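Local coordinates for protein geranyltranstransferase (Methylococcus capsulatus, PDB 3TS7) that probably makes farnesyl diphosphate from isopentenyl diphosphate and an allylic diphosphate with the help of magnesium, at residues C77-I82 with E149-A154; Y59-T64 with R197-A202; A190-S195 with H216-I221; P135-P140 with I145-T150. One frame throughout, in Å; residues are numbered along the deposited sequence.

Contact 1. Residues C77-I82 with E149-A154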
loop_
_atom_site.group_PDB
_atom_site.type_symbol
_atom_site.label_atom_id
_atom_site.label_comp_id
_atom_site.label_asym_id
_atom_site.label_seq_id
_atom_site.Cartn_x
_atom_site.Cartn_y
_atom_site.Cartn_z
ATOM N N CYS B 77 7.143 12.751 -2.500
ATOM C CA CYS B 77 6.859 12.138 -1.201
ATOM C C CYS B 77 6.253 10.750 -1.322
ATOM O O CYS B 77 6.557 9.905 -0.498
ATOM C CB CYS B 77 5.888 12.999 -0.386
ATOM S SG CYS B 77 6.587 14.549 0.136
ATOM N N ALA B 78 5.359 10.563 -2.309
ATOM C CA ALA B 78 4.671 9.290 -2.556
ATOM C C ALA B 78 5.666 8.191 -2.858
ATOM O O ALA B 78 5.571 7.105 -2.275
ATOM C CB ALA B 78 3.662 9.409 -3.702
ATOM N N VAL B 79 6.628 8.460 -3.754
ATOM C CA VAL B 79 7.634 7.425 -4.056
ATOM C C VAL B 79 8.558 7.172 -2.887
ATOM O O VAL B 79 8.979 6.045 -2.685
ATOM C CB VAL B 79 8.467 7.663 -5.365
ATOM C CG1 VAL B 79 7.606 7.472 -6.582
ATOM C CG2 VAL B 79 9.156 9.034 -5.364
ATOM N N GLU B 80 8.860 8.210 -2.106
ATOM C CA GLU B 80 9.723 8.051 -0.942
ATOM C C GLU B 80 9.051 7.273 0.199
ATOM O O GLU B 80 9.729 6.502 0.899
ATOM C CB GLU B 80 10.235 9.406 -0.435
ATOM C CG GLU B 80 11.288 9.334 0.665
ATOM C CD GLU B 80 12.631 8.764 0.200
ATOM O OE1 GLU B 80 13.601 8.788 0.986
ATOM O OE2 GLU B 80 12.733 8.287 -0.943
ATOM N N PHE B 81 7.741 7.483 0.379
ATOM C CA PHE B 81 6.956 6.712 1.351
ATOM C C PHE B 81 7.018 5.221 1.012
ATOM O O PHE B 81 7.264 4.400 1.897
ATOM C CB PHE B 81 5.482 7.175 1.398
ATOM C CG PHE B 81 5.250 8.478 2.150
ATOM C CD1 PHE B 81 6.162 8.942 3.098
ATOM C CD2 PHE B 81 4.068 9.196 1.960
ATOM C CE1 PHE B 81 5.919 10.144 3.817
ATOM C CE2 PHE B 81 3.823 10.397 2.666
ATOM C CZ PHE B 81 4.756 10.868 3.585
ATOM N N ILE B 82 6.808 4.891 -0.268
ATOM C CA ILE B 82 6.867 3.512 -0.741
ATOM C C ILE B 82 8.241 2.926 -0.463
ATOM O O ILE B 82 8.336 1.852 0.142
ATOM C CB ILE B 82 6.510 3.366 -2.243
ATOM C CG1 ILE B 82 5.047 3.731 -2.510
ATOM C CG2 ILE B 82 6.726 1.935 -2.722
ATOM C CD1 ILE B 82 4.012 2.783 -1.879
ATOM N N GLU B 149 -1.888 4.510 -10.814
ATOM C CA GLU B 149 -1.626 3.248 -11.510
ATOM C C GLU B 149 -0.143 2.952 -11.625
ATOM O O GLU B 149 0.277 1.814 -11.396
ATOM C CB GLU B 149 -2.315 3.196 -12.881
ATOM C CG GLU B 149 -1.890 2.002 -13.801
ATOM C CD GLU B 149 -1.982 0.600 -13.154
ATOM O OE1 GLU B 149 -2.609 0.422 -12.082
ATOM O OE2 GLU B 149 -1.400 -0.346 -13.730
ATOM N N THR B 150 0.640 3.987 -11.938
ATOM C CA THR B 150 2.082 3.875 -12.030
ATOM C C THR B 150 2.664 3.381 -10.727
ATOM O O THR B 150 3.455 2.423 -10.715
ATOM C CB THR B 150 2.726 5.234 -12.394
ATOM O OG1 THR B 150 2.393 5.536 -13.745
ATOM C CG2 THR B 150 4.246 5.190 -12.225
ATOM N N LEU B 151 2.260 4.009 -9.621
ATOM C CA LEU B 151 2.840 3.656 -8.328
ATOM C C LEU B 151 2.393 2.249 -7.894
ATOM O O LEU B 151 3.185 1.479 -7.327
ATOM C CB LEU B 151 2.520 4.701 -7.250
ATOM C CG LEU B 151 3.336 4.573 -5.945
ATOM C CD1 LEU B 151 4.792 4.982 -6.113
ATOM C CD2 LEU B 151 2.692 5.427 -4.848
ATOM N N ALA B 152 1.148 1.902 -8.190
ATOM C CA ALA B 152 0.629 0.605 -7.788
ATOM C C ALA B 152 1.328 -0.516 -8.560
ATOM O O ALA B 152 1.702 -1.504 -7.965
ATOM C CB ALA B 152 -0.854 0.539 -7.988
ATOM N N LYS B 153 1.548 -0.328 -9.866
ATOM C CA LYS B 153 2.194 -1.344 -10.697
ATOM C C LYS B 153 3.665 -1.498 -10.319
ATOM O O LYS B 153 4.177 -2.629 -10.232
ATOM C CB LYS B 153 2.019 -1.026 -12.185
ATOM C CG LYS B 153 2.151 -2.228 -13.139
ATOM C CD LYS B 153 2.624 -1.770 -14.520
ATOM C CE LYS B 153 2.101 -2.650 -15.663
ATOM N NZ LYS B 153 0.980 -2.027 -16.449
ATOM N N ALA B 154 4.327 -0.375 -10.041
ATOM C CA ALA B 154 5.719 -0.391 -9.605
ATOM C C ALA B 154 5.964 -0.968 -8.212
ATOM O O ALA B 154 7.037 -1.521 -7.947
ATOM C CB ALA B 154 6.343 1.007 -9.710
#
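Leu-151 carries this contact almost alone, pushing its forked end toward Ala-78, Val-79 and Ile-82 on the facing helix. Its CB serves as a stem, leaving the helix in the direction of its neighbour without yet touching it. Because CG is anti to the backbone N (chi1 -167°), the fork is carried into the interface, and CG already lies 3.9 Å from Ile-82 CG1. Beyond it the two methyls part. Leu-151 CD1 comes within 3.8 Å of Val-79 CG1, the two side chains passing each other at a slant, and it also rests on Ile-82 CG1. Leu-151 CD2 meets Ile-82 CG1 at 3.7 Å, end against end, and lies 4.3 Å from Ala-78 CB, whose small methyl leaves room for it. The two helices are part of the all-helical isoprenoid synthase fold, and helix 73-90 runs at its C-terminal end into the first aspartate-rich motif of the family. They lie nearly parallel (17°), with their axes 11.3 Å apart, a spacing that a long branched residue such as leucine can bridge. An alanine in place of Leu-151 would probably open a gap between the helices and leave Ile-82 CG1 and Val-79 CG1 without their apolar partner. On its other sides Val-79 is packed by Ser-195 and Leu-198 of helix 177-201, while Ile-82 also rests on Ala-127 of helix 113-133.

Contact 2. Residues Y59-T64 with R197-A202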
loop_
_atom_site.group_PDB
_atom_site.type_symbol
_atom_site.label_atom_id
_atom_site.label_comp_id
_atom_site.label_asym_id
_atom_site.label_seq_id
_atom_site.Cartn_x
_atom_site.Cartn_y
_atom_site.Cartn_z
ATOM N N TYR B 59 12.284 15.349 -8.839
ATOM C CA TYR B 59 12.534 16.781 -8.962
ATOM C C TYR B 59 13.416 17.092 -10.182
ATOM O O TYR B 59 13.129 18.015 -10.933
ATOM C CB TYR B 59 13.165 17.340 -7.686
ATOM C CG TYR B 59 12.228 17.451 -6.478
ATOM C CD1 TYR B 59 11.009 18.139 -6.556
ATOM C CD2 TYR B 59 12.597 16.901 -5.252
ATOM C CE1 TYR B 59 10.170 18.251 -5.429
ATOM C CE2 TYR B 59 11.781 17.004 -4.136
ATOM C CZ TYR B 59 10.574 17.683 -4.231
ATOM O OH TYR B 59 9.801 17.757 -3.097
ATOM N N ALA B 60 14.461 16.296 -10.403
ATOM C CA ALA B 60 15.366 16.549 -11.540
ATOM C C ALA B 60 14.687 16.337 -12.871
ATOM O O ALA B 60 14.910 17.105 -13.797
ATOM C CB ALA B 60 16.637 15.689 -11.439
ATOM N N THR B 61 13.855 15.302 -12.970
ATOM C CA THR B 61 13.083 15.061 -14.187
ATOM C C THR B 61 12.112 16.216 -14.450
ATOM O O THR B 61 12.000 16.686 -15.573
ATOM C CB THR B 61 12.292 13.734 -14.099
ATOM O OG1 THR B 61 13.217 12.653 -13.926
ATOM C CG2 THR B 61 11.458 13.495 -15.340
ATOM N N GLY B 62 11.430 16.682 -13.405
ATOM C CA GLY B 62 10.471 17.782 -13.553
ATOM C C GLY B 62 11.100 19.068 -14.063
ATOM O O GLY B 62 10.550 19.731 -14.949
ATOM N N GLN B 63 12.255 19.408 -13.503
ATOM C CA GLN B 63 13.019 20.585 -13.918
ATOM C C GLN B 63 13.442 20.477 -15.382
ATOM O O GLN B 63 13.444 21.476 -16.106
ATOM C CB GLN B 63 14.240 20.790 -13.010
ATOM C CG GLN B 63 14.878 22.146 -13.150
ATOM C CD GLN B 63 16.097 22.295 -12.303
ATOM O OE1 GLN B 63 16.015 22.375 -11.076
ATOM N NE2 GLN B 63 17.248 22.351 -12.946
ATOM N N THR B 64 13.742 19.254 -15.818
ATOM C CA THR B 64 14.201 18.995 -17.179
ATOM C C THR B 64 13.110 19.236 -18.208
ATOM O O THR B 64 13.361 19.822 -19.258
ATOM C CB THR B 64 14.807 17.561 -17.291
ATOM O OG1 THR B 64 15.996 17.505 -16.493
ATOM C CG2 THR B 64 15.162 17.186 -18.732
ATOM N N ARG B 197 8.542 8.656 -14.183
ATOM C CA ARG B 197 7.281 8.690 -14.887
ATOM C C ARG B 197 6.263 9.616 -14.192
ATOM O O ARG B 197 5.500 10.296 -14.875
ATOM C CB ARG B 197 6.714 7.282 -15.049
ATOM C CG ARG B 197 5.326 7.234 -15.635
ATOM C CD ARG B 197 4.913 5.829 -16.021
ATOM N NE ARG B 197 3.507 5.784 -16.416
ATOM C CZ ARG B 197 3.039 6.126 -17.609
ATOM N NH1 ARG B 197 3.858 6.563 -18.560
ATOM N NH2 ARG B 197 1.740 6.043 -17.844
ATOM N N LEU B 198 6.273 9.648 -12.856
ATOM C CA LEU B 198 5.367 10.535 -12.104
ATOM C C LEU B 198 5.552 12.002 -12.490
ATOM O O LEU B 198 4.562 12.719 -12.707
ATOM C CB LEU B 198 5.583 10.394 -10.596
ATOM C CG LEU B 198 5.133 9.071 -9.938
ATOM C CD1 LEU B 198 5.091 9.162 -8.450
ATOM C CD2 LEU B 198 3.812 8.700 -10.456
ATOM N N ALA B 199 6.817 12.420 -12.566
ATOM C CA ALA B 199 7.169 13.767 -13.056
ATOM C C ALA B 199 6.674 14.014 -14.469
ATOM O O ALA B 199 6.128 15.083 -14.757
ATOM C CB ALA B 199 8.672 14.022 -12.950
ATOM N N CYS B 200 6.855 13.029 -15.351
ATOM C CA CYS B 200 6.354 13.126 -16.707
ATOM C C CYS B 200 4.839 13.327 -16.773
ATOM O O CYS B 200 4.352 14.128 -17.579
ATOM C CB CYS B 200 6.784 11.904 -17.529
ATOM S SG CYS B 200 8.593 11.825 -17.849
ATOM N N LEU B 201 4.102 12.638 -15.894
ATOM C CA LEU B 201 2.637 12.755 -15.844
ATOM C C LEU B 201 2.153 14.109 -15.296
ATOM O O LEU B 201 0.986 14.454 -15.465
ATOM C CB LEU B 201 2.030 11.601 -15.024
ATOM C CG LEU B 201 2.078 10.214 -15.675
ATOM C CD1 LEU B 201 1.878 9.079 -14.623
ATOM C CD2 LEU B 201 1.096 10.097 -16.846
ATOM N N ALA B 202 3.030 14.846 -14.617
ATOM C CA ALA B 202 2.715 16.220 -14.187
ATOM C C ALA B 202 2.983 17.287 -15.268
ATOM O O ALA B 202 2.894 18.508 -14.997
ATOM C CB ALA B 202 3.440 16.548 -12.899
#
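The methyl of Ala-199 fits against Thr-61, with Ala-199 CB 3.7 Å from Thr-61 CG2 and nearly as close to its CB. A second neighbour of that threonine methyl is the sulfur of Cys-200, which lies 4.2 Å from Thr-61 CG2. Alongside, Ala-199 CB reaches the bare backbone of helix 53-65, coming to 3.9 Å from Gly-62 N. Glycine adds no bulk here and alanine very little, which lets the CA atoms of Gly-62 and Ala-199 stand only 5.2 Å apart and the helix axes approach to 8.3 Å, crossing at -36°. Threonine suits its place because it has two unlike ends. With OG1 beside the backbone N (chi1 -60°) and CG2 anti to it, the methyl faces the neighbouring helix while the hydroxyl turns back to its own, where OG1 is hydrogen-bonded to Leu-57 O. The polar atom is thus satisfied within the helix, and the buried interface stays apolar. Further out, Arg-197 lays its guanidinium over Leu-201 CD2, which sits 4.2 Å above the plane toward the rim, and its NE bonds to Thr-150 OG1 on helix 141-155. Leu-72, in a loop, packs on Ala-199. Within this all-helical protein the pair lies between further helices: 208-237 covers Cys-200 through Phe-211 and Leu-214, whereas 5-27 and 288-298 lie against Ala-60 and Gln-63.

Contact 3. Residues A190-S195 with H216-I221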
loop_
_atom_site.group_PDB
_atom_site.type_symbol
_atom_site.label_atom_id
_atom_site.label_comp_id
_atom_site.label_asym_id
_atom_site.label_seq_id
_atom_site.Cartn_x
_atom_site.Cartn_y
_atom_site.Cartn_z
ATOM N N ALA B 190 11.638 -0.794 -10.907
ATOM C CA ALA B 190 10.270 -0.331 -11.153
ATOM C C ALA B 190 9.987 0.971 -10.394
ATOM O O ALA B 190 9.410 1.895 -10.967
ATOM C CB ALA B 190 9.228 -1.428 -10.827
ATOM N N LEU B 191 10.437 1.065 -9.140
ATOM C CA LEU B 191 10.147 2.257 -8.331
ATOM C C LEU B 191 10.989 3.462 -8.770
ATOM O O LEU B 191 10.552 4.605 -8.645
ATOM C CB LEU B 191 10.330 1.999 -6.826
ATOM C CG LEU B 191 9.757 3.049 -5.859
ATOM C CD1 LEU B 191 8.252 3.227 -6.069
ATOM C CD2 LEU B 191 10.089 2.741 -4.398
ATOM N N ILE B 192 12.192 3.204 -9.284
ATOM C CA ILE B 192 13.043 4.272 -9.826
ATOM C C ILE B 192 12.419 4.832 -11.095
ATOM O O ILE B 192 12.312 6.053 -11.255
ATOM C CB ILE B 192 14.496 3.763 -10.068
ATOM C CG1 ILE B 192 15.246 3.712 -8.736
ATOM C CG2 ILE B 192 15.246 4.654 -11.055
ATOM C CD1 ILE B 192 16.428 2.760 -8.753
ATOM N N ARG B 193 11.968 3.950 -11.986
ATOM C CA ARG B 193 11.272 4.378 -13.186
ATOM C C ARG B 193 9.963 5.072 -12.856
ATOM O O ARG B 193 9.568 5.999 -13.567
ATOM C CB ARG B 193 10.996 3.194 -14.110
ATOM C CG ARG B 193 12.307 2.561 -14.668
ATOM C CD ARG B 193 12.068 1.164 -15.125
ATOM N NE ARG B 193 11.421 1.129 -16.429
ATOM C CZ ARG B 193 11.288 0.029 -17.161
ATOM N NH1 ARG B 193 10.709 0.097 -18.342
ATOM N NH2 ARG B 193 11.744 -1.143 -16.710
ATOM N N ALA B 194 9.295 4.634 -11.780
ATOM C CA ALA B 194 8.039 5.310 -11.362
ATOM C C ALA B 194 8.340 6.733 -10.986
ATOM O O ALA B 194 7.570 7.613 -11.322
ATOM C CB ALA B 194 7.381 4.580 -10.161
ATOM N N SER B 195 9.452 6.961 -10.293
ATOM C CA SER B 195 9.807 8.315 -9.843
ATOM C C SER B 195 9.944 9.296 -11.006
ATOM O O SER B 195 9.576 10.474 -10.901
ATOM C CB SER B 195 11.103 8.281 -9.054
ATOM O OG SER B 195 10.999 7.309 -8.046
ATOM N N HIS B 216 13.733 4.998 -20.297
ATOM C CA HIS B 216 15.001 4.285 -20.619
ATOM C C HIS B 216 16.192 4.807 -19.836
ATOM O O HIS B 216 17.008 4.015 -19.355
ATOM C CB HIS B 216 15.291 4.263 -22.133
ATOM C CG HIS B 216 16.223 3.159 -22.536
ATOM N ND1 HIS B 216 15.899 1.826 -22.395
ATOM C CD2 HIS B 216 17.480 3.187 -23.042
ATOM C CE1 HIS B 216 16.911 1.081 -22.804
ATOM N NE2 HIS B 216 17.881 1.881 -23.205
ATOM N N TYR B 217 16.282 6.132 -19.653
ATOM C CA TYR B 217 17.293 6.721 -18.762
ATOM C C TYR B 217 17.168 6.122 -17.357
ATOM O O TYR B 217 18.174 5.734 -16.719
ATOM C CB TYR B 217 17.136 8.266 -18.719
ATOM C CG TYR B 217 17.872 8.952 -17.607
ATOM C CD1 TYR B 217 19.201 9.367 -17.769
ATOM C CD2 TYR B 217 17.255 9.195 -16.383
ATOM C CE1 TYR B 217 19.878 9.992 -16.741
ATOM C CE2 TYR B 217 17.924 9.822 -15.356
ATOM C CZ TYR B 217 19.230 10.230 -15.539
ATOM O OH TYR B 217 19.898 10.845 -14.506
ATOM N N ALA B 218 15.929 6.081 -16.866
ATOM C CA ALA B 218 15.638 5.586 -15.512
ATOM C C ALA B 218 16.011 4.101 -15.350
ATOM O O ALA B 218 16.709 3.723 -14.384
ATOM C CB ALA B 218 14.145 5.832 -15.181
ATOM N N LYS B 219 15.610 3.305 -16.335
ATOM C CA LYS B 219 15.903 1.855 -16.376
ATOM C C LYS B 219 17.410 1.575 -16.372
ATOM O O LYS B 219 17.902 0.746 -15.589
ATOM C CB LYS B 219 15.248 1.213 -17.606
ATOM C CG LYS B 219 15.509 -0.298 -17.713
ATOM C CD LYS B 219 14.829 -0.904 -18.908
ATOM C CE LYS B 219 14.895 -2.434 -18.859
ATOM N NZ LYS B 219 14.151 -3.006 -20.008
ATOM N N CYS B 220 18.142 2.314 -17.216
ATOM C CA CYS B 220 19.594 2.142 -17.335
ATOM C C CYS B 220 20.338 2.590 -16.080
ATOM O O CYS B 220 21.240 1.893 -15.633
ATOM C CB CYS B 220 20.135 2.829 -18.606
ATOM S SG CYS B 220 19.501 2.149 -20.135
ATOM N N ILE B 221 19.968 3.717 -15.459
ATOM C CA ILE B 221 20.684 4.063 -14.228
ATOM C C ILE B 221 20.386 3.096 -13.063
ATOM O O ILE B 221 21.264 2.827 -12.237
ATOM C CB ILE B 221 20.558 5.547 -13.773
ATOM C CG1 ILE B 221 19.185 5.864 -13.217
ATOM C CG2 ILE B 221 20.942 6.528 -14.917
ATOM C CD1 ILE B 221 19.056 7.333 -12.807
#
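Arg-193 and Ala-218 mark the close approach of two roughly antiparallel helices, their CA atoms 5.1 Å apart and the axes crossing at 146° with 8.6 Å between them. A small alanine permits this: Ala-218 CB tucks against the root of the arginine, 3.8 Å from Arg-193 CG. Beyond CG the arginine chain bends at chi3 (78°) and continues alongside Lys-219, both side chains pointing the same way. Arg-193 CD lies 4.0 Å from Lys-219 CB, and the extended lysine stem then runs over one face of the guanidinium, with Lys-219 CD 3.8 Å from Arg-193 NH2. The lysine offers this face methylenes rather than charge, although Lys-219 NZ remains 4.5 Å from Arg-193 NH2. The salt bridge from Arg-193 NH1 to Asp-215 OD2 probably offsets these two like charges. A leucine in place of Arg-193 would probably leave Asp-215 without its charged mate and the lysine stem without the flat group it covers. On the buried side, Ile-192 CG2 touches Ala-218 O at 3.8 Å. Within helix 177-201, Ser-195 OG donates to Leu-191 O at 2.8 Å, an oxygen that also accepts from Ser-195 N. Two consecutive helices, 177-201 and 208-237, paired in this way form a helical hairpin of the isoprenoid synthase fold, the second of them carrying the family's second aspartate-rich motif further along.

Contact 4. Residues P135-P140 with I145-T150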
loop_
_atom_site.group_PDB
_atom_site.type_symbol
_atom_site.label_atom_id
_atom_site.label_comp_id
_atom_site.label_asym_id
_atom_site.label_seq_id
_atom_site.Cartn_x
_atom_site.Cartn_y
_atom_site.Cartn_z
ATOM N N PRO B 135 -3.891 18.345 -2.904
ATOM C CA PRO B 135 -4.383 19.371 -3.821
ATOM C C PRO B 135 -3.263 20.114 -4.558
ATOM O O PRO B 135 -3.511 20.695 -5.616
ATOM C CB PRO B 135 -5.174 20.317 -2.906
ATOM C CG PRO B 135 -4.549 20.175 -1.567
ATOM C CD PRO B 135 -4.085 18.734 -1.488
ATOM N N SER B 136 -2.049 20.072 -4.014
ATOM C CA SER B 136 -0.879 20.667 -4.666
ATOM C C SER B 136 -0.463 19.907 -5.937
ATOM O O SER B 136 0.236 20.458 -6.786
ATOM C CB SER B 136 0.289 20.783 -3.692
ATOM O OG SER B 136 0.758 19.509 -3.304
ATOM N N ILE B 137 -0.908 18.661 -6.088
ATOM C CA ILE B 137 -0.707 17.951 -7.351
ATOM C C ILE B 137 -1.772 18.393 -8.335
ATOM O O ILE B 137 -2.694 17.634 -8.680
ATOM C CB ILE B 137 -0.693 16.392 -7.204
ATOM C CG1 ILE B 137 0.087 15.965 -5.957
ATOM C CG2 ILE B 137 -0.090 15.734 -8.474
ATOM C CD1 ILE B 137 0.074 14.425 -5.701
ATOM N N ALA B 138 -1.643 19.634 -8.803
ATOM C CA ALA B 138 -2.690 20.264 -9.607
ATOM C C ALA B 138 -2.576 19.871 -11.083
ATOM O O ALA B 138 -2.099 20.642 -11.926
ATOM C CB ALA B 138 -2.666 21.794 -9.410
ATOM N N VAL B 139 -2.998 18.643 -11.384
ATOM C CA VAL B 139 -2.926 18.085 -12.725
ATOM C C VAL B 139 -4.320 17.576 -13.106
ATOM O O VAL B 139 -5.175 17.448 -12.238
ATOM C CB VAL B 139 -1.911 16.897 -12.784
ATOM C CG1 VAL B 139 -0.538 17.304 -12.254
ATOM C CG2 VAL B 139 -2.440 15.689 -12.017
ATOM N N PRO B 140 -4.561 17.292 -14.399
ATOM C CA PRO B 140 -5.861 16.758 -14.804
ATOM C C PRO B 140 -6.152 15.399 -14.173
ATOM O O PRO B 140 -5.222 14.675 -13.777
ATOM C CB PRO B 140 -5.727 16.627 -16.323
ATOM C CG PRO B 140 -4.735 17.683 -16.694
ATOM C CD PRO B 140 -3.759 17.725 -15.565
ATOM N N ILE B 145 -4.857 9.784 -12.038
ATOM C CA ILE B 145 -5.200 8.356 -12.077
ATOM C C ILE B 145 -4.007 7.573 -12.605
ATOM O O ILE B 145 -3.622 6.558 -12.042
ATOM C CB ILE B 145 -6.410 8.117 -12.983
ATOM C CG1 ILE B 145 -7.662 8.601 -12.261
ATOM C CG2 ILE B 145 -6.551 6.635 -13.329
ATOM C CD1 ILE B 145 -8.882 8.642 -13.104
ATOM N N ALA B 146 -3.397 8.085 -13.669
ATOM C CA ALA B 146 -2.202 7.458 -14.230
ATOM C C ALA B 146 -1.039 7.410 -13.245
ATOM O O ALA B 146 -0.299 6.436 -13.230
ATOM C CB ALA B 146 -1.801 8.152 -15.531
ATOM N N MET B 147 -0.871 8.445 -12.418
ATOM C CA MET B 147 0.169 8.429 -11.386
ATOM C C MET B 147 -0.041 7.315 -10.368
ATOM O O MET B 147 0.922 6.665 -9.926
ATOM C CB MET B 147 0.181 9.732 -10.608
ATOM C CG MET B 147 0.763 10.910 -11.364
ATOM S SD MET B 147 0.701 12.364 -10.326
ATOM C CE MET B 147 1.415 13.583 -11.440
ATOM N N ILE B 148 -1.304 7.136 -9.989
ATOM C CA ILE B 148 -1.693 6.111 -9.001
ATOM C C ILE B 148 -1.426 4.733 -9.583
ATOM O O ILE B 148 -0.771 3.903 -8.934
ATOM C CB ILE B 148 -3.178 6.253 -8.569
ATOM C CG1 ILE B 148 -3.384 7.588 -7.833
ATOM C CG2 ILE B 148 -3.602 5.064 -7.696
ATOM C CD1 ILE B 148 -4.792 8.140 -7.928
ATOM N N GLU B 149 -1.888 4.510 -10.814
ATOM C CA GLU B 149 -1.626 3.248 -11.510
ATOM C C GLU B 149 -0.143 2.952 -11.625
ATOM O O GLU B 149 0.277 1.814 -11.396
ATOM C CB GLU B 149 -2.315 3.196 -12.881
ATOM C CG GLU B 149 -1.890 2.002 -13.801
ATOM C CD GLU B 149 -1.982 0.600 -13.154
ATOM O OE1 GLU B 149 -2.609 0.422 -12.082
ATOM O OE2 GLU B 149 -1.400 -0.346 -13.730
ATOM N N THR B 150 0.640 3.987 -11.938
ATOM C CA THR B 150 2.082 3.875 -12.030
ATOM C C THR B 150 2.664 3.381 -10.727
ATOM O O THR B 150 3.455 2.423 -10.715
ATOM C CB THR B 150 2.726 5.234 -12.394
ATOM O OG1 THR B 150 2.393 5.536 -13.745
ATOM C CG2 THR B 150 4.246 5.190 -12.225
#
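Met-147 reaches from its helix to Ile-137 and Val-139 in the connection that joins helix 113-133 to helix 141-155. This connection contains two successive inverse gamma turns, centred on Ile-137 and Ala-138, and ends with Pro-140 at the N-cap of the second helix. The contacts between the segments are all apolar. The methionine chain is fully extended beyond CG (chi2 180°), so its sulfur and methyl arrive at the loop together. Met-147 SD lies 3.9 Å from Ile-137 CG2, the two side chains sliding past each other in opposite directions, and the terminal methyl goes on to Val-139, with Met-147 CE 4.3 Å from Val-139 CG1. A long, flexible and unbranched residue suits this reach, while the branched isoleucine and valine present methyls to it. Around them, Pro-75 packs on both Met-147 and Ile-137, and Ile-145 and Ile-148 rest on Ala-132 of the second subunit. Backbone hydrogen bonds shape the loop: Val-139 N bonds to Ile-137 O at 2.9 Å, closing the second turn, and the matching bond of the first, from Ala-138 N to Ser-136 O, is weak. Side-chain bonds occur on both segments: Ser-136 OG pairs with Asp-134 OD2, and Thr-150 OG1 with Arg-197 NE. Ala-146 O accepts from Thr-150 OG1 at 2.9 Å and from Thr-150 N, which approach from opposite faces of the carbonyl plane, the hydroxyl tilted 32° out of it.

In the fold
Contacts 1 and 2 are wholly buried and apolar, but differ in spacing: a leucine spans widely separated helices in contact 1, whereas small residues let the helices close up in contact 2. Contact 3 is partly buried and alone brings charged side chains to its interface. Contact 4, its centre about 19 Å from the chain's centre, is also apolar and largely buried, with Val-139 partly exposed, but joins a loop to a helix. Helix 141-155 serves contacts 1 and 4, both of which also touch the second subunit; helix 177-201 serves contacts 2 and 3. These two shared helices meet by packing and by the probable hydrogen bond between Thr-150 OG1 and Arg-197 NE.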